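Local atomic coordinates of 389aa long hypothetical nucleolar protein (Pyrococcus horikoshii, PDB entry 5ZVE), a protein that methylates the C5 position of cytosine 72 in several tRNAs, using S-adenosyl-L-methionine as the methyl donor. Residues G52-E57 with L71-E76; C276-V281 with E287-K292. All coordinates share one frame; numbering follows the deposited sequence.

How the interactions relate
Interaction 1 and interaction 2 belong to different parts of the chain, on opposite sides of its centre. Their own centres are 31 Å apart, and their nearest atoms stay about 11 Å from each other. Interaction 1, apolar, joins a helix to a strand in the ferredoxin-like region, away from the known functional sites. Interaction 2, largely polar, shapes a loop of the catalytic region: the side chain of Cys276 comes to about 3 Å from that of Cys323, the predicted nucleophile, and to about 7 Å from bound S-adenosyl-L-homocysteine. Interaction 1 is thus made by apolar side chains, whereas interaction 2 ties a loop down through an arginine, a glutamate and two waters.

Interaction 1: residues G52-E57 with L71-E76; sequences GELKKE and LYFVRE
Leu71 opens the contact with its CD1 methyl, which lies 4.2 Å from Leu54 CD1. The setting is a ferredoxin-like region, in which helix 47-56 lies over an antiparallel sheet, and strand 70-74 is an inner strand of that sheet. Helix and strand keep well apart as backbones: the nearest alpha carbons, Leu54 CA and Leu71 CA, are 10.6 Å from each other, so long apolar side chains have to fill the distance.

One residue on, Tyr72 turns to the other face of the sheet, where its ring stacks with His35. Phe73 comes back to the helix side. Its CG stands beside the backbone N and anti to the carbonyl carbon (chi1 -55°), which carries the ring out from the strand and presents its far corner to the helix. Leu54 meets that corner with a single methyl, CD1 lying 3.9 Å from Phe73 CZ. The methyl arrives at the ring's edge, close to its plane, rather than over a face, and the two side chains cross at about a right angle. Leu54 CD1 therefore touches both strand residues, while Ile38 of the adjacent strand 35-40 packs on Leu54, Leu71 and Phe73 alike and completes this buried apolar cluster.

Beyond Phe73 the chain leaves the contact. Val74 rests on Leu62 of the neighbouring edge strand, and Arg75 reaches Glu31 in a salt bridge through NH2.

Farther from the strand, two charged residues of the helix pair with each other. Lys56 NZ bonds Glu53 OE2 at 3.0 Å, a salt bridge three residues apart along the helix, and the ammonium nitrogen approaches that oxygen from 39° above the carboxylate plane.

Interaction 2: residues C276-V281 with E287-K292; sequences CTALGV and EERTLK
Arg289 reaches across to Thr277 with an extended chain whose tip grips the loop carrying Cys276, the Pro-Cys cysteine of this RsmB/NOP methyltransferase family. At the root of the side chain, Arg289 CB sits 3.7 Å from OE1 of Glu287, the same oxygen that accepts the Arg289 backbone N on its anti lone pair. CG stands beside the backbone N, and from there the chain runs straight out to NE. CD passes alongside the Thr277 carbonyl oxygen, 3.2 Å from Thr277 O, with Thr277 CB a little farther off. NE carries on past the same oxygen, and NH1 then turns onto it: the Arg289 NH1 to Thr277 O bond is 3.0 Å and nearly straight at 163°. The oxygen lies at the guanidinium edge, yet seen from the carbonyl the donor stands far above the plane, 74° out of it. Cys276 O is just as near NH1, but the angle is too poor for a bond. Ala278 CB, 3.8 Å from NH1, flanks the tip.

Glu287 works beside this arm. Its chain bends at chi2 (63°), laying the carboxylate against Leu279, whose CD2 is 3.6 Å from Glu287 CD. Water 2 joins the two residues again, donating to Glu287 OE2 at 2.6 Å and to Leu279 O at 2.9 Å; water 1 lies between Glu287 OE1 and Thr277 O. Lys284 gives Glu287 OE2 a salt bridge, which probably stabilises its negative charge.

Bond and waters thus fasten residues 276-281, which follow strand 267-273, to the lead-in of helix 291-310. Thr277 and Leu279 pack against that helix, and Leu279 and Glu287 also meet helix 7-17.

Interaction 1: residues G52-E57 with L71-E76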
# COMPACT_ATOMS: atom_id res chain seq x y z
N GLY A 52 17.54 -15.95 -7.26
CA GLY A 52 17.96 -16.75 -8.39
C GLY A 52 16.87 -16.86 -9.44
O GLY A 52 17.14 -16.76 -10.64
N GLU A 53 15.63 -17.06 -8.99
CA GLU A 53 14.49 -17.18 -9.90
C GLU A 53 14.18 -15.87 -10.61
O GLU A 53 13.83 -15.86 -11.79
CB GLU A 53 13.25 -17.67 -9.15
CG GLU A 53 13.34 -19.11 -8.67
CD GLU A 53 13.58 -20.08 -9.82
OE1 GLU A 53 13.04 -19.84 -10.93
OE2 GLU A 53 14.31 -21.07 -9.63
N LEU A 54 14.30 -14.77 -9.88
CA LEU A 54 14.01 -13.45 -10.45
C LEU A 54 15.11 -12.99 -11.40
O LEU A 54 14.84 -12.29 -12.38
CB LEU A 54 13.82 -12.42 -9.33
CG LEU A 54 12.62 -12.67 -8.41
CD1 LEU A 54 12.64 -11.71 -7.23
CD2 LEU A 54 11.32 -12.55 -9.19
N LYS A 55 16.35 -13.37 -11.13
CA LYS A 55 17.44 -13.04 -12.03
C LYS A 55 17.27 -13.78 -13.35
O LYS A 55 17.56 -13.24 -14.41
CB LYS A 55 18.80 -13.36 -11.40
CG LYS A 55 19.28 -12.27 -10.46
CD LYS A 55 20.53 -12.68 -9.70
CE LYS A 55 21.10 -11.51 -8.92
NZ LYS A 55 22.22 -11.92 -8.02
N LYS A 56 16.79 -15.02 -13.27
CA LYS A 56 16.44 -15.80 -14.45
C LYS A 56 15.49 -15.04 -15.38
O LYS A 56 15.59 -15.16 -16.60
CB LYS A 56 15.81 -17.13 -14.05
CG LYS A 56 16.80 -18.16 -13.53
CD LYS A 56 16.10 -19.47 -13.18
CE LYS A 56 17.02 -20.39 -12.39
NZ LYS A 56 16.29 -21.58 -11.86
N GLU A 57 14.57 -14.29 -14.80
CA GLU A 57 13.57 -13.56 -15.58
C GLU A 57 14.06 -12.17 -16.00
O GLU A 57 13.29 -11.38 -16.53
CB GLU A 57 12.26 -13.44 -14.79
CG GLU A 57 11.62 -14.76 -14.41
CD GLU A 57 10.74 -15.34 -15.51
OE1 GLU A 57 9.67 -15.91 -15.18
OE2 GLU A 57 11.11 -15.23 -16.70
N LEU A 71 12.89 -7.81 -0.41
CA LEU A 71 13.59 -7.56 -1.67
C LEU A 71 12.96 -6.36 -2.33
O LEU A 71 11.75 -6.17 -2.23
CB LEU A 71 13.51 -8.77 -2.61
CG LEU A 71 14.36 -10.00 -2.32
CD1 LEU A 71 14.00 -11.12 -3.27
CD2 LEU A 71 15.83 -9.66 -2.42
N TYR A 72 13.76 -5.55 -3.00
CA TYR A 72 13.19 -4.40 -3.70
C TYR A 72 13.80 -4.19 -5.07
O TYR A 72 14.92 -4.63 -5.36
CB TYR A 72 13.32 -3.13 -2.84
CG TYR A 72 14.73 -2.62 -2.67
CD1 TYR A 72 15.28 -1.74 -3.59
CD2 TYR A 72 15.51 -3.01 -1.58
CE1 TYR A 72 16.57 -1.26 -3.44
CE2 TYR A 72 16.81 -2.54 -1.43
CZ TYR A 72 17.33 -1.67 -2.36
OH TYR A 72 18.61 -1.19 -2.23
N PHE A 73 13.03 -3.53 -5.93
CA PHE A 73 13.49 -3.21 -7.27
C PHE A 73 13.60 -1.70 -7.40
O PHE A 73 12.77 -0.96 -6.88
CB PHE A 73 12.52 -3.76 -8.33
CG PHE A 73 12.27 -5.23 -8.21
CD1 PHE A 73 11.31 -5.72 -7.34
CD2 PHE A 73 13.01 -6.13 -8.97
CE1 PHE A 73 11.09 -7.08 -7.23
CE2 PHE A 73 12.79 -7.49 -8.87
CZ PHE A 73 11.83 -7.97 -8.00
N VAL A 74 14.66 -1.25 -8.06
CA VAL A 74 14.86 0.18 -8.21
C VAL A 74 13.97 0.68 -9.35
O VAL A 74 13.92 0.08 -10.43
CB VAL A 74 16.34 0.52 -8.49
CG1 VAL A 74 16.50 2.02 -8.70
CG2 VAL A 74 17.21 0.06 -7.32
N ARG A 75 13.30 1.80 -9.10
CA ARG A 75 12.39 2.39 -10.07
C ARG A 75 13.14 3.09 -11.19
O ARG A 75 14.23 3.63 -10.98
CB ARG A 75 11.45 3.35 -9.34
CG ARG A 75 10.55 4.17 -10.24
CD ARG A 75 10.96 5.63 -10.18
NE ARG A 75 10.16 6.39 -9.24
CZ ARG A 75 10.48 7.60 -8.79
NH1 ARG A 75 11.61 8.18 -9.18
NH2 ARG A 75 9.67 8.23 -7.95
N GLU A 76 12.57 3.08 -12.39
CA GLU A 76 13.14 3.79 -13.53
C GLU A 76 12.30 5.02 -13.87
O GLU A 76 11.07 4.95 -13.86
CB GLU A 76 13.24 2.86 -14.74
CG GLU A 76 14.17 1.67 -14.52
CD GLU A 76 14.15 0.68 -15.67
OE1 GLU A 76 13.40 0.90 -16.64
OE2 GLU A 76 14.88 -0.33 -15.59

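Interaction 2: residues C276-V281 with E287-K292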
# COMPACT_ATOMS: atom_id res chain seq x y z
N CYS A 276 -8.23 4.11 6.29
CA CYS A 276 -7.75 5.47 6.49
C CYS A 276 -7.90 6.28 5.22
O CYS A 276 -8.26 5.74 4.18
CB CYS A 276 -6.29 5.47 6.96
SG CYS A 276 -5.09 4.82 5.76
N THR A 277 -7.62 7.58 5.31
CA THR A 277 -7.74 8.48 4.17
C THR A 277 -6.70 8.18 3.08
O THR A 277 -6.81 8.69 1.96
CB THR A 277 -7.60 9.95 4.62
OG1 THR A 277 -6.45 10.10 5.46
CG2 THR A 277 -8.83 10.37 5.43
N ALA A 278 -5.71 7.35 3.42
CA ALA A 278 -4.70 6.88 2.47
C ALA A 278 -3.92 8.02 1.83
O ALA A 278 -3.51 7.94 0.67
CB ALA A 278 -5.34 6.01 1.39
N LEU A 279 -3.68 9.09 2.59
CA LEU A 279 -2.98 10.26 2.09
C LEU A 279 -1.53 9.95 1.72
O LEU A 279 -0.89 10.72 1.00
CB LEU A 279 -3.03 11.39 3.13
CG LEU A 279 -4.43 11.91 3.47
CD1 LEU A 279 -4.39 12.92 4.62
CD2 LEU A 279 -5.11 12.53 2.24
N GLY A 280 -1.01 8.83 2.21
CA GLY A 280 0.38 8.48 1.99
C GLY A 280 0.65 7.57 0.80
O GLY A 280 1.81 7.30 0.48
N VAL A 281 -0.40 7.10 0.14
CA VAL A 281 -0.22 6.09 -0.90
C VAL A 281 0.36 6.71 -2.17
O VAL A 281 0.11 7.87 -2.49
CB VAL A 281 -1.53 5.35 -1.23
CG1 VAL A 281 -2.15 4.77 0.03
CG2 VAL A 281 -2.51 6.26 -1.94
N GLU A 287 -5.18 13.84 -5.63
CA GLU A 287 -5.70 13.56 -4.29
C GLU A 287 -7.14 14.04 -4.19
O GLU A 287 -7.42 15.22 -4.36
CB GLU A 287 -4.84 14.24 -3.23
CG GLU A 287 -5.31 13.99 -1.80
CD GLU A 287 -5.25 12.53 -1.40
OE1 GLU A 287 -6.32 11.88 -1.34
OE2 GLU A 287 -4.13 12.02 -1.15
N GLU A 288 -8.06 13.12 -3.92
CA GLU A 288 -9.48 13.47 -3.84
C GLU A 288 -9.97 13.71 -2.42
O GLU A 288 -10.90 14.48 -2.20
CB GLU A 288 -10.33 12.37 -4.49
CG GLU A 288 -9.96 12.06 -5.93
CD GLU A 288 -9.32 10.69 -6.08
OE1 GLU A 288 -8.80 10.17 -5.07
OE2 GLU A 288 -9.34 10.13 -7.20
N ARG A 289 -9.34 13.04 -1.45
CA ARG A 289 -9.77 13.17 -0.06
C ARG A 289 -9.20 14.43 0.56
O ARG A 289 -8.10 14.87 0.22
CB ARG A 289 -9.36 11.93 0.75
CG ARG A 289 -10.33 10.77 0.58
CD ARG A 289 -9.76 9.48 1.10
NE ARG A 289 -10.57 8.33 0.72
CZ ARG A 289 -10.20 7.06 0.90
NH1 ARG A 289 -9.02 6.78 1.44
NH2 ARG A 289 -11.01 6.07 0.52
N THR A 290 -9.96 15.02 1.48
CA THR A 290 -9.59 16.28 2.09
C THR A 290 -9.94 16.33 3.58
O THR A 290 -10.15 15.29 4.21
CB THR A 290 -10.25 17.47 1.35
OG1 THR A 290 -9.78 18.70 1.91
CG2 THR A 290 -11.78 17.40 1.44
N LEU A 291 -9.98 17.53 4.14
CA LEU A 291 -10.06 17.71 5.59
C LEU A 291 -11.27 17.04 6.22
O LEU A 291 -11.15 16.36 7.24
CB LEU A 291 -10.05 19.20 5.95
CG LEU A 291 -8.68 19.82 6.28
CD1 LEU A 291 -7.64 19.48 5.22
CD2 LEU A 291 -8.80 21.33 6.46
N LYS A 292 -12.44 17.24 5.63
CA LYS A 292 -13.66 16.60 6.11
C LYS A 292 -13.49 15.08 6.24
O LYS A 292 -14.06 14.46 7.14
CB LYS A 292 -14.84 16.93 5.20
CG LYS A 292 -14.53 16.76 3.71
CD LYS A 292 -15.80 16.81 2.87
CE LYS A 292 -15.52 16.43 1.43
NZ LYS A 292 -16.77 16.18 0.67
O HOH W 1 -6.37 9.47 -0.44
O HOH W 2 -2.05 13.16 0.01